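Long-range contacts in KP6 killer toxin subunit alpha (Ustilago maydis virus P6, PDB 4GVB), which recognises cellular receptors as the alpha subunit of a secreted, virally encoded heterodimeric killer toxin, before interaction with the beta subunit leads to cell death: residues E15-A20 against N71-S76; S11-C16 against L52-L57. All coordinates share one frame; numbering follows the deposited sequence.

Contact 1. Residues E15-A20 against N71-S76; sequences ECWCTA and NMSCRS
E15, W17 and T19 pair with R75, S73 and N71 as three antiparallel hydrogen-bonded pairs, two backbone bonds each, while the short strand axes run 151° apart and come within 4.5 Å. The non-hydrogen-bonded pairs between them carry the sulfur. C16 and C74 face each other with their CA atoms 4.1 Å apart, and their SG atoms join at 2.0 Å in a cross-strand disulfide. On that same face C18, disulfide-bonded to C65 of helix 58-67, lies opposite M72. W17 lies on the other face, with E15 and T19. Its CG sits between the backbone N and the carbonyl carbon (chi1 60°), and the indole lies over its paired neighbour: S73 CB stands 3.9 Å from the centroid of the five-membered ring, a CH-pi contact. R75 CG reaches the rim of the six-membered ring near its plane, 3.8 Å from W17 CH2, and the guanidinium is turned 84° from the indole, so the two planes do not stack. Farther along, T19 OG1 meets N71 CB at 3.2 Å, the two side chains crossing at about a right angle. Water links the polar ends: one molecule donates to T19 OG1 at 2.7 Å and also bonds S73 OG, and another donates to both A20 O and N71 OD1. Strand 71-76 is an outermost strand of the sheet within this chain, and strand 14-19 lies between it and strand 50-53. Helix 58-67 packs on the disulfide face through R58, F61 and Y62, while on the opposite face W17 stacks on H50, whose ND1 also hydrogen-bonds E15 OE2.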
loop_
_atom_site.group_PDB
_atom_site.type_symbol
_atom_site.label_atom_id
_atom_site.label_comp_id
_atom_site.label_asym_id
_atom_site.label_seq_id
_atom_site.Cartn_x
_atom_site.Cartn_y
_atom_site.Cartn_z
ATOM N N GLU A 15 2.671 -11.033 -15.152
ATOM C CA GLU A 15 2.463 -9.608 -14.985
ATOM C C GLU A 15 1.339 -9.432 -13.979
ATOM O O GLU A 15 0.186 -9.702 -14.306
ATOM C CB GLU A 15 2.056 -8.992 -16.307
ATOM C CG GLU A 15 1.565 -7.566 -16.217
ATOM C CD GLU A 15 1.242 -7.026 -17.577
ATOM O OE1 GLU A 15 1.238 -7.840 -18.529
ATOM O OE2 GLU A 15 1.025 -5.803 -17.703
ATOM N N CYS A 16 1.668 -8.998 -12.760
ATOM C CA CYS A 16 0.702 -9.035 -11.656
ATOM C C CYS A 16 0.509 -7.667 -11.015
ATOM O O CYS A 16 1.364 -6.798 -11.133
ATOM C CB CYS A 16 1.169 -10.018 -10.573
ATOM S SG CYS A 16 1.362 -11.732 -11.063
ATOM N N TRP A 17 -0.625 -7.483 -10.340
ATOM C CA TRP A 17 -0.895 -6.236 -9.628
ATOM C C TRP A 17 -1.883 -6.410 -8.481
ATOM O O TRP A 17 -2.709 -7.329 -8.478
ATOM C CB TRP A 17 -1.380 -5.129 -10.575
ATOM C CG TRP A 17 -2.648 -5.433 -11.319
ATOM C CD1 TRP A 17 -3.926 -5.070 -10.969
ATOM C CD2 TRP A 17 -2.761 -6.145 -12.559
ATOM N NE1 TRP A 17 -4.819 -5.532 -11.905
ATOM C CE2 TRP A 17 -4.130 -6.187 -12.895
ATOM C CE3 TRP A 17 -1.837 -6.758 -13.411
ATOM C CZ2 TRP A 17 -4.595 -6.813 -14.050
ATOM C CZ3 TRP A 17 -2.303 -7.384 -14.553
ATOM C CH2 TRP A 17 -3.668 -7.411 -14.859
ATOM N N CYS A 18 -1.801 -5.502 -7.513
ATOM C CA CYS A 18 -2.754 -5.475 -6.410
ATOM C C CYS A 18 -4.076 -4.849 -6.865
ATOM O O CYS A 18 -4.075 -3.908 -7.640
ATOM C CB CYS A 18 -2.177 -4.679 -5.236
ATOM S SG CYS A 18 -0.679 -5.400 -4.528
ATOM N N THR A 19 -5.193 -5.383 -6.374
ATOM C CA THR A 19 -6.512 -4.844 -6.694
ATOM C C THR A 19 -7.345 -4.560 -5.449
ATOM O O THR A 19 -7.331 -5.322 -4.495
ATOM C CB THR A 19 -7.304 -5.774 -7.633
ATOM O OG1 THR A 19 -7.510 -7.042 -7.003
ATOM C CG2 THR A 19 -6.552 -5.975 -8.936
ATOM N N ALA A 20 -8.050 -3.440 -5.459
ATOM C CA ALA A 20 -8.944 -3.096 -4.359
ATOM C C ALA A 20 -10.082 -4.099 -4.314
ATOM O O ALA A 20 -10.670 -4.422 -5.349
ATOM C CB ALA A 20 -9.477 -1.711 -4.549
ATOM N N ASN A 71 -6.674 -7.835 -3.194
ATOM C CA ASN A 71 -6.594 -9.041 -4.008
ATOM C C ASN A 71 -5.421 -8.929 -4.982
ATOM O O ASN A 71 -4.717 -7.911 -5.006
ATOM C CB ASN A 71 -7.902 -9.267 -4.771
ATOM C CG ASN A 71 -9.097 -9.499 -3.838
ATOM O OD1 ASN A 71 -10.182 -8.955 -4.056
ATOM N ND2 ASN A 71 -8.894 -10.306 -2.797
ATOM N N MET A 72 -5.197 -9.969 -5.781
ATOM C CA MET A 72 -4.161 -9.890 -6.808
ATOM C C MET A 72 -4.683 -10.390 -8.151
ATOM O O MET A 72 -5.374 -11.397 -8.215
ATOM C CB MET A 72 -2.943 -10.712 -6.403
ATOM C CG MET A 72 -1.883 -10.786 -7.492
ATOM S SD MET A 72 -0.554 -11.904 -7.026
ATOM C CE MET A 72 -1.366 -13.495 -7.165
ATOM N N SER A 73 -4.360 -9.662 -9.213
ATOM C CA SER A 73 -4.575 -10.154 -10.566
ATOM C C SER A 73 -3.240 -10.405 -11.252
ATOM O O SER A 73 -2.288 -9.636 -11.086
ATOM C CB SER A 73 -5.390 -9.165 -11.392
ATOM O OG SER A 73 -6.755 -9.179 -11.014
ATOM N N CYS A 74 -3.187 -11.486 -12.025
ATOM C CA CYS A 74 -2.001 -11.831 -12.805
ATOM C C CYS A 74 -2.390 -12.210 -14.233
ATOM O O CYS A 74 -3.413 -12.852 -14.446
ATOM C CB CYS A 74 -1.272 -13.010 -12.169
ATOM S SG CYS A 74 -0.406 -12.627 -10.638
ATOM N N ARG A 75 -1.569 -11.805 -15.199
ATOM C CA ARG A 75 -1.669 -12.302 -16.565
ATOM C C ARG A 75 -0.419 -13.130 -16.873
ATOM O O ARG A 75 0.682 -12.797 -16.433
ATOM C CB ARG A 75 -1.781 -11.140 -17.561
ATOM C CG ARG A 75 -2.950 -10.189 -17.323
ATOM C CD ARG A 75 -4.267 -10.771 -17.842
ATOM N NE ARG A 75 -5.443 -10.020 -17.389
ATOM C CZ ARG A 75 -6.273 -10.419 -16.423
ATOM N NH1 ARG A 75 -6.072 -11.573 -15.795
ATOM N NH2 ARG A 75 -7.312 -9.662 -16.082
ATOM N N SER A 76 -0.599 -14.217 -17.615
ATOM C CA SER A 76 0.514 -15.024 -18.105
ATOM C C SER A 76 1.065 -14.397 -19.390
ATOM O O SER A 76 0.297 -13.961 -20.239
ATOM C CB SER A 76 0.037 -16.455 -18.366
ATOM O OG SER A 76 1.009 -17.215 -19.067
HETATM O O HOH W 1 -7.976 -6.754 -12.416
HETATM O O HOH W 2 -8.010 -9.137 -8.694
HETATM O O HOH W 3 -10.786 -6.953 -6.445
#

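Contact 2. Residues S11-C16 against L52-L57; sequences SCKWEC and LFSDDL
K13 and W14 both direct their backbone N-H groups at F53 O, which accepts two bonds. The one from W14 N, 3.1 Å long, arrives nearly along the C=O axis; the one from K13 N, at 3.0 Å, comes from above the carbonyl plane. F53 N returns a bond to W14 O at 3.2 Å. Side-chain polar groups find their partners elsewhere: S54 OG bonds the N-terminal nitrogen of N1, D55 OD2 forms a salt bridge with K41, and D56 OD2 one with R58, which also makes a cation-pi contact with W14. D56 CG is 3.8 Å from W14 NE1, with carboxylate and indole planes 29° apart, a proximity and no more. The aliphatic part of K13 runs past S54, CD lying 3.5 Å from S54 O. On the face that carries W14 and F53, W14 CB meets F53 CE1 at 3.7 Å, and C16 SG approaches F53 CZ obliquely, a sulfur-aromatic contact; L57 CB sits over the centre of the F53 ring. L52 packs CB against C12 SG, which is disulfide-linked to C5, and its side chain lies alongside that of E15, pointing the same way. Two residues facing one across an antiparallel pair make a classic beta bulge, here where strand 14-19 begins and strand 50-53 ends.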
loop_
_atom_site.group_PDB
_atom_site.type_symbol
_atom_site.label_atom_id
_atom_site.label_comp_id
_atom_site.label_asym_id
_atom_site.label_seq_id
_atom_site.Cartn_x
_atom_site.Cartn_y
_atom_site.Cartn_z
ATOM N N SER A 11 10.781 -10.976 -21.956
ATOM C CA SER A 11 10.819 -12.390 -21.615
ATOM C C SER A 11 10.369 -12.652 -20.180
ATOM O O SER A 11 10.808 -13.610 -19.563
ATOM C CB SER A 11 12.224 -12.975 -21.829
ATOM O OG SER A 11 12.695 -12.688 -23.140
ATOM N N CYS A 12 9.518 -11.786 -19.647
ATOM C CA CYS A 12 8.859 -12.087 -18.389
ATOM C C CYS A 12 7.787 -13.138 -18.646
ATOM O O CYS A 12 7.403 -13.380 -19.797
ATOM C CB CYS A 12 8.259 -10.826 -17.768
ATOM S SG CYS A 12 9.432 -9.465 -17.626
ATOM N N LYS A 13 7.326 -13.780 -17.581
ATOM C CA LYS A 13 6.315 -14.818 -17.705
ATOM C C LYS A 13 5.008 -14.425 -17.030
ATOM O O LYS A 13 3.946 -14.930 -17.374
ATOM C CB LYS A 13 6.845 -16.140 -17.151
ATOM C CG LYS A 13 8.139 -16.569 -17.823
ATOM C CD LYS A 13 8.565 -17.973 -17.422
ATOM C CE LYS A 13 9.733 -18.430 -18.296
ATOM N NZ LYS A 13 9.771 -19.904 -18.504
ATOM N N TRP A 14 5.096 -13.513 -16.072
ATOM C CA TRP A 14 3.928 -13.094 -15.315
ATOM C C TRP A 14 3.886 -11.577 -15.202
ATOM O O TRP A 14 4.930 -10.910 -15.172
ATOM C CB TRP A 14 3.952 -13.717 -13.923
ATOM C CG TRP A 14 3.988 -15.212 -13.918
ATOM C CD1 TRP A 14 5.054 -16.016 -13.616
ATOM C CD2 TRP A 14 2.899 -16.083 -14.213
ATOM N NE1 TRP A 14 4.688 -17.338 -13.711
ATOM C CE2 TRP A 14 3.369 -17.404 -14.078
ATOM C CE3 TRP A 14 1.566 -15.873 -14.580
ATOM C CZ2 TRP A 14 2.553 -18.511 -14.298
ATOM C CZ3 TRP A 14 0.757 -16.976 -14.804
ATOM C CH2 TRP A 14 1.253 -18.278 -14.660
ATOM N N GLU A 15 2.671 -11.033 -15.152
ATOM C CA GLU A 15 2.463 -9.608 -14.985
ATOM C C GLU A 15 1.339 -9.432 -13.979
ATOM O O GLU A 15 0.186 -9.702 -14.306
ATOM C CB GLU A 15 2.056 -8.992 -16.307
ATOM C CG GLU A 15 1.565 -7.566 -16.217
ATOM C CD GLU A 15 1.242 -7.026 -17.577
ATOM O OE1 GLU A 15 1.238 -7.840 -18.529
ATOM O OE2 GLU A 15 1.025 -5.803 -17.703
ATOM N N CYS A 16 1.668 -8.998 -12.760
ATOM C CA CYS A 16 0.702 -9.035 -11.656
ATOM C C CYS A 16 0.509 -7.667 -11.015
ATOM O O CYS A 16 1.364 -6.798 -11.133
ATOM C CB CYS A 16 1.169 -10.018 -10.573
ATOM S SG CYS A 16 1.362 -11.732 -11.063
ATOM N N LEU A 52 6.271 -7.324 -13.035
ATOM C CA LEU A 52 6.613 -8.411 -13.935
ATOM C C LEU A 52 7.761 -9.244 -13.376
ATOM O O LEU A 52 8.619 -8.733 -12.661
ATOM C CB LEU A 52 6.939 -7.858 -15.331
ATOM C CG LEU A 52 5.715 -7.360 -16.106
ATOM C CD1 LEU A 52 5.234 -6.039 -15.566
ATOM C CD2 LEU A 52 6.005 -7.228 -17.606
ATOM N N PHE A 53 7.741 -10.540 -13.670
ATOM C CA PHE A 53 8.836 -11.422 -13.330
ATOM C C PHE A 53 8.855 -12.703 -14.176
ATOM O O PHE A 53 7.829 -13.137 -14.735
ATOM C CB PHE A 53 8.893 -11.757 -11.817
ATOM C CG PHE A 53 7.546 -11.820 -11.145
ATOM C CD1 PHE A 53 6.719 -12.930 -11.300
ATOM C CD2 PHE A 53 7.107 -10.766 -10.347
ATOM C CE1 PHE A 53 5.467 -12.976 -10.681
ATOM C CE2 PHE A 53 5.856 -10.807 -9.716
ATOM C CZ PHE A 53 5.037 -11.906 -9.892
ATOM N N SER A 54 10.034 -13.301 -14.258
ATOM C CA SER A 54 10.208 -14.538 -15.010
ATOM C C SER A 54 10.019 -15.718 -14.066
ATOM O O SER A 54 9.194 -16.594 -14.303
ATOM C CB SER A 54 11.600 -14.577 -15.672
ATOM O OG SER A 54 11.820 -15.823 -16.312
ATOM N N ASP A 55 10.782 -15.741 -12.981
ATOM C CA ASP A 55 10.542 -16.737 -11.952
ATOM C C ASP A 55 9.114 -16.545 -11.433
ATOM O O ASP A 55 8.565 -15.447 -11.493
ATOM C CB ASP A 55 11.563 -16.620 -10.818
ATOM C CG ASP A 55 12.957 -17.076 -11.229
ATOM O OD1 ASP A 55 13.093 -17.755 -12.272
ATOM O OD2 ASP A 55 13.915 -16.776 -10.496
ATOM N N ASP A 56 8.511 -17.614 -10.936
ATOM C CA ASP A 56 7.130 -17.537 -10.481
ATOM C C ASP A 56 7.058 -16.953 -9.076
ATOM O O ASP A 56 7.061 -17.685 -8.088
ATOM C CB ASP A 56 6.492 -18.923 -10.499
ATOM C CG ASP A 56 5.010 -18.874 -10.228
ATOM O OD1 ASP A 56 4.514 -17.785 -9.884
ATOM O OD2 ASP A 56 4.346 -19.918 -10.353
ATOM N N LEU A 57 6.994 -15.631 -8.995
ATOM C CA LEU A 57 6.954 -14.939 -7.713
ATOM C C LEU A 57 5.518 -14.595 -7.314
ATOM O O LEU A 57 5.292 -13.747 -6.443
ATOM C CB LEU A 57 7.783 -13.655 -7.788
ATOM C CG LEU A 57 9.239 -13.803 -8.244
ATOM C CD1 LEU A 57 9.948 -12.450 -8.254
ATOM C CD2 LEU A 57 10.006 -14.783 -7.374
#

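How the contacts relate
Contacts 1 and 2 illustrate how one central strand can serve two neighbours: strand 14-19 pairs with 71-76 on one flank and with 50-53 on the other, and E15 and C16 belong to both contacts. The centres lie about 11 Å apart. They also touch directly, W14 CZ3 resting 3.7 Å from S76 CB and W14 CE3 lying 3.7 Å from R75 O, so the indole of contact 2 packs against the end of the outer strand of contact 1. The same sulfur serves both: C16 SG is covalently bonded to C74 in contact 1 and packs against F53 in contact 2. The beta subunit packs on A20 of contact 1, through its H69, but reaches neither segment of contact 2.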